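Local coordinates for secreted protein ESXB (Bacillus anthracis, PDB 4J10) that is of unknown function but is a secreted WXG100-family protein, probably exported by a type VII (ESX-like) secretion system, at residues 32-43 against 51-62. Residues are numbered along the deposited sequence; the frame is centred on the assembly and turned at random.
Sequences INRLEGDINSLE and QAKFRGEFIQSK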
loop_
_atom_site.group_PDB
_atom_site.type_symbol
_atom_site.label_atom_id
_atom_site.label_comp_id
_atom_site.label_asym_id
_atom_site.label_seq_id
_atom_site.Cartn_x
_atom_site.Cartn_y
_atom_site.Cartn_z
ATOM N N ILE A 32 6.747 4.099 1.186
ATOM C CA ILE A 32 7.479 3.650 2.359
ATOM C C ILE A 32 8.856 4.315 2.396
ATOM O O ILE A 32 9.350 4.654 3.474
ATOM C CB ILE A 32 7.510 2.099 2.455
ATOM C CG1 ILE A 32 7.788 1.651 3.895
ATOM C CG2 ILE A 32 8.471 1.508 1.454
ATOM C CD1 ILE A 32 6.674 2.042 4.845
ATOM N N ASN A 33 9.459 4.570 1.239
ATOM C CA ASN A 33 10.763 5.251 1.150
ATOM C C ASN A 33 10.619 6.697 1.665
ATOM O O ASN A 33 11.475 7.145 2.362
ATOM C CB ASN A 33 11.365 5.328 -0.283
ATOM C CG ASN A 33 11.844 3.993 -0.866
ATOM O OD1 ASN A 33 12.074 3.912 -2.038
ATOM N ND2 ASN A 33 11.931 3.010 -0.088
ATOM N N ARG A 34 9.555 7.399 1.282
ATOM C CA ARG A 34 9.321 8.786 1.706
ATOM C C ARG A 34 9.090 8.861 3.204
ATOM O O ARG A 34 9.652 9.720 3.890
ATOM C CB ARG A 34 8.106 9.382 0.987
ATOM C CG ARG A 34 8.296 9.669 -0.490
ATOM C CD ARG A 34 7.168 10.571 -1.013
ATOM N NE ARG A 34 5.829 10.022 -0.790
ATOM C CZ ARG A 34 5.209 9.189 -1.626
ATOM N NH1 ARG A 34 5.807 8.790 -2.743
ATOM N NH2 ARG A 34 3.993 8.745 -1.342
ATOM N N LEU A 35 8.257 7.964 3.718
ATOM C CA LEU A 35 7.958 7.949 5.145
ATOM C C LEU A 35 9.184 7.608 5.978
ATOM O O LEU A 35 9.383 8.172 7.051
ATOM C CB LEU A 35 6.807 6.992 5.453
ATOM C CG LEU A 35 5.459 7.362 4.848
ATOM C CD1 LEU A 35 4.488 6.216 5.137
ATOM C CD2 LEU A 35 4.932 8.698 5.361
ATOM N N GLU A 36 10.016 6.695 5.487
ATOM C CA GLU A 36 11.257 6.379 6.180
ATOM C C GLU A 36 12.157 7.606 6.240
ATOM O O GLU A 36 12.812 7.856 7.247
ATOM C CB GLU A 36 11.975 5.213 5.490
ATOM C CG GLU A 36 13.086 4.584 6.308
ATOM C CD GLU A 36 13.465 3.206 5.781
ATOM O OE1 GLU A 36 13.654 3.070 4.553
ATOM O OE2 GLU A 36 13.557 2.260 6.591
ATOM N N GLY A 37 12.169 8.379 5.158
ATOM C CA GLY A 37 12.926 9.619 5.123
ATOM C C GLY A 37 12.448 10.593 6.192
ATOM O O GLY A 37 13.258 11.256 6.851
ATOM N N ASP A 38 11.132 10.671 6.371
ATOM C CA ASP A 38 10.552 11.498 7.429
ATOM C C ASP A 38 11.002 11.035 8.816
ATOM O O ASP A 38 11.409 11.849 9.652
ATOM C CB ASP A 38 9.022 11.494 7.349
ATOM C CG ASP A 38 8.489 12.373 6.238
ATOM O OD1 ASP A 38 9.265 13.160 5.661
ATOM O OD2 ASP A 38 7.276 12.290 5.954
ATOM N N ILE A 39 10.919 9.733 9.079
ATOM C CA ILE A 39 11.390 9.202 10.364
ATOM C C ILE A 39 12.877 9.495 10.560
ATOM O O ILE A 39 13.297 9.919 11.634
ATOM C CB ILE A 39 11.104 7.680 10.495
ATOM C CG1 ILE A 39 9.595 7.418 10.498
ATOM C CG2 ILE A 39 11.745 7.084 11.735
ATOM C CD1 ILE A 39 8.831 8.108 11.613
ATOM N N ASN A 40 13.669 9.297 9.512
ATOM C CA ASN A 40 15.093 9.616 9.575
ATOM C C ASN A 40 15.352 11.088 9.901
ATOM O O ASN A 40 16.311 11.415 10.597
ATOM C CB ASN A 40 15.789 9.257 8.260
ATOM C CG ASN A 40 15.891 7.757 8.028
ATOM O OD1 ASN A 40 15.726 6.952 8.944
ATOM N ND2 ASN A 40 16.190 7.381 6.791
ATOM N N SER A 41 14.490 11.971 9.398
ATOM C CA SER A 41 14.682 13.408 9.572
ATOM C C SER A 41 14.511 13.838 11.035
ATOM O O SER A 41 14.930 14.932 11.428
ATOM C CB SER A 41 13.725 14.196 8.664
ATOM O OG SER A 41 12.417 14.270 9.214
ATOM N N LEU A 42 13.896 12.976 11.841
ATOM C CA LEU A 42 13.680 13.284 13.255
ATOM C C LEU A 42 14.851 12.879 14.147
ATOM O O LEU A 42 14.926 13.293 15.297
ATOM C CB LEU A 42 12.407 12.609 13.760
ATOM C CG LEU A 42 11.116 13.089 13.093
ATOM C CD1 LEU A 42 9.951 12.165 13.402
ATOM C CD2 LEU A 42 10.816 14.512 13.543
ATOM N N GLU A 43 15.751 12.054 13.621
ATOM C CA GLU A 43 16.893 11.592 14.401
ATOM C C GLU A 43 17.692 12.784 14.888
ATOM O O GLU A 43 18.077 13.647 14.099
ATOM C CB GLU A 43 17.786 10.677 13.559
ATOM C CG GLU A 43 18.712 9.785 14.380
ATOM C CD GLU A 43 18.211 8.351 14.480
ATOM O OE1 GLU A 43 18.787 7.577 15.271
ATOM O OE2 GLU A 43 17.249 7.994 13.764
ATOM N N GLN A 51 12.705 8.854 19.687
ATOM C CA GLN A 51 13.038 8.417 18.337
ATOM C C GLN A 51 12.901 6.902 18.197
ATOM O O GLN A 51 12.399 6.413 17.188
ATOM C CB GLN A 51 14.455 8.856 17.954
ATOM C CG GLN A 51 14.887 8.408 16.561
ATOM C CD GLN A 51 14.097 9.064 15.447
ATOM O OE1 GLN A 51 13.358 10.027 15.670
ATOM N NE2 GLN A 51 14.252 8.547 14.235
ATOM N N ALA A 52 13.336 6.172 19.222
ATOM C CA ALA A 52 13.278 4.713 19.212
ATOM C C ALA A 52 11.844 4.191 19.114
ATOM O O ALA A 52 11.578 3.220 18.400
ATOM C CB ALA A 52 13.976 4.141 20.437
ATOM N N LYS A 53 10.930 4.839 19.830
ATOM C CA LYS A 53 9.523 4.462 19.806
ATOM C C LYS A 53 8.945 4.606 18.402
ATOM O O LYS A 53 8.287 3.696 17.894
ATOM C CB LYS A 53 8.723 5.307 20.803
ATOM C CG LYS A 53 7.222 5.057 20.746
ATOM C CD LYS A 53 6.465 5.898 21.765
ATOM C CE LYS A 53 6.607 7.386 21.479
ATOM N NZ LYS A 53 5.573 8.188 22.196
ATOM N N PHE A 54 9.197 5.749 17.770
ATOM C CA PHE A 54 8.734 5.975 16.407
ATOM C C PHE A 54 9.429 5.091 15.380
ATOM O O PHE A 54 8.799 4.645 14.426
ATOM C CB PHE A 54 8.868 7.452 16.034
ATOM C CG PHE A 54 7.815 8.315 16.650
ATOM C CD1 PHE A 54 6.564 8.420 16.060
ATOM C CD2 PHE A 54 8.063 9.006 17.817
ATOM C CE1 PHE A 54 5.582 9.204 16.630
ATOM C CE2 PHE A 54 7.082 9.792 18.388
ATOM C CZ PHE A 54 5.839 9.888 17.789
ATOM N N ARG A 55 10.717 4.828 15.575
ATOM C CA ARG A 55 11.418 3.921 14.672
ATOM C C ARG A 55 10.800 2.535 14.755
ATOM O O ARG A 55 10.574 1.892 13.731
ATOM C CB ARG A 55 12.902 3.842 15.018
ATOM C CG ARG A 55 13.679 2.861 14.142
ATOM C CD ARG A 55 13.810 3.363 12.714
ATOM N NE ARG A 55 14.630 4.571 12.640
ATOM C CZ ARG A 55 14.868 5.256 11.525
ATOM N NH1 ARG A 55 14.355 4.858 10.369
ATOM N NH2 ARG A 55 15.627 6.344 11.566
ATOM N N GLY A 56 10.516 2.085 15.976
ATOM C CA GLY A 56 9.958 0.757 16.187
ATOM C C GLY A 56 8.617 0.609 15.489
ATOM O O GLY A 56 8.374 -0.373 14.777
ATOM N N GLU A 57 7.749 1.598 15.681
ATOM C CA GLU A 57 6.439 1.599 15.042
ATOM C C GLU A 57 6.571 1.665 13.533
ATOM O O GLU A 57 5.889 0.931 12.802
ATOM C CB GLU A 57 5.591 2.751 15.575
ATOM C CG GLU A 57 5.100 2.509 16.990
ATOM C CD GLU A 57 4.625 3.775 17.667
ATOM O OE1 GLU A 57 4.176 3.693 18.829
ATOM O OE2 GLU A 57 4.703 4.851 17.037
ATOM N N PHE A 58 7.449 2.537 13.050
ATOM C CA PHE A 58 7.663 2.602 11.617
ATOM C C PHE A 58 8.123 1.265 11.025
ATOM O O PHE A 58 7.660 0.876 9.952
ATOM C CB PHE A 58 8.627 3.713 11.198
ATOM C CG PHE A 58 8.850 3.738 9.720
ATOM C CD1 PHE A 58 7.851 4.209 8.875
ATOM C CD2 PHE A 58 10.016 3.233 9.161
ATOM C CE1 PHE A 58 8.015 4.196 7.501
ATOM C CE2 PHE A 58 10.183 3.219 7.770
ATOM C CZ PHE A 58 9.174 3.705 6.948
ATOM N N ILE A 59 9.028 0.574 11.714
ATOM C CA ILE A 59 9.487 -0.738 11.269
ATOM C C ILE A 59 8.326 -1.722 11.146
ATOM O O ILE A 59 8.291 -2.533 10.221
ATOM C CB ILE A 59 10.584 -1.306 12.186
ATOM C CG1 ILE A 59 11.869 -0.499 12.022
ATOM C CG2 ILE A 59 10.837 -2.785 11.874
ATOM C CD1 ILE A 59 12.405 -0.480 10.614
ATOM N N GLN A 60 7.363 -1.637 12.059
ATOM C CA GLN A 60 6.156 -2.449 11.934
ATOM C C GLN A 60 5.433 -2.180 10.618
ATOM O O GLN A 60 5.002 -3.116 9.944
ATOM C CB GLN A 60 5.194 -2.192 13.089
ATOM C CG GLN A 60 5.568 -2.868 14.381
ATOM C CD GLN A 60 4.404 -2.910 15.343
ATOM O OE1 GLN A 60 3.765 -3.947 15.515
ATOM N NE2 GLN A 60 4.111 -1.777 15.968
ATOM N N SER A 61 5.295 -0.910 10.253
ATOM C CA SER A 61 4.593 -0.561 9.021
ATOM C C SER A 61 5.384 -1.049 7.805
ATOM O O SER A 61 4.811 -1.528 6.829
ATOM C CB SER A 61 4.307 0.948 8.952
ATOM O OG SER A 61 5.417 1.697 8.471
ATOM N N LYS A 62 6.706 -0.960 7.887
ATOM C CA LYS A 62 7.573 -1.375 6.792
ATOM C C LYS A 62 7.472 -2.883 6.589
ATOM O O LYS A 62 7.463 -3.366 5.454
ATOM C CB LYS A 62 9.021 -0.930 7.062
ATOM C CG LYS A 62 9.993 -1.171 5.904
ATOM C CD LYS A 62 11.357 -0.585 6.230
ATOM C CE LYS A 62 12.333 -0.742 5.085
ATOM N NZ LYS A 62 13.671 -0.192 5.463
HETATM O O HOH W 1 13.340 2.370 9.341
#
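Residues 32-43 and 51-62 run antiparallel, their helix axes 169° apart and 10.4 Å from each other at closest approach, with Ile32 opposite Lys62 and Glu43 near Gln51. Phe58 is the central knob. Its ring enters a hole made by Ile32, Leu35, Glu36 and Ile39, carried there by a CG anti to the backbone N (chi1 179°). Ile32 CD1 and Leu35 CB each lie 3.7 Å from Phe58 CE1. Ile39 CG1 packs by the root of the ring, while Glu36 CB and CG lie against Phe58 CE2.

A polar seam runs beside this packing. Lys62, fully extended, reaches Glu36 and forms a salt bridge, NZ to OE2 2.7 Å, on the syn lone pair. A water links Glu36 OE2 to Arg55 NH1. Arg55 is bent at chi2 and chi3, which turns its guanidinium end-on to Asn40. Arg55 NH1 (2.9 Å) and Arg55 NH2 (2.7 Å) both donate to Asn40 OD1. In the same guanidinium plane, Arg55 NH2 makes a salt bridge with Glu43 OE2. Ile39 CG2 sits 3.6 Å above the Arg55 guanidinium plane, over its centre.

Gln51 NE2 donates to Ile39 O at 3.1 Å, from above the carbonyl plane; Leu42 N approaches the same oxygen from the opposite face. Gln51 OE1 accepts from Trp46 NE1; Trp46 is the tryptophan of the WXG motif, in the turn between the helices.

The contact lies at the turn end of the WXG100 helical hairpin formed by helices 11-41 and 48-90. The second subunit packs Tyr68 on Ile32 and Leu35, and Ile82 on Phe54.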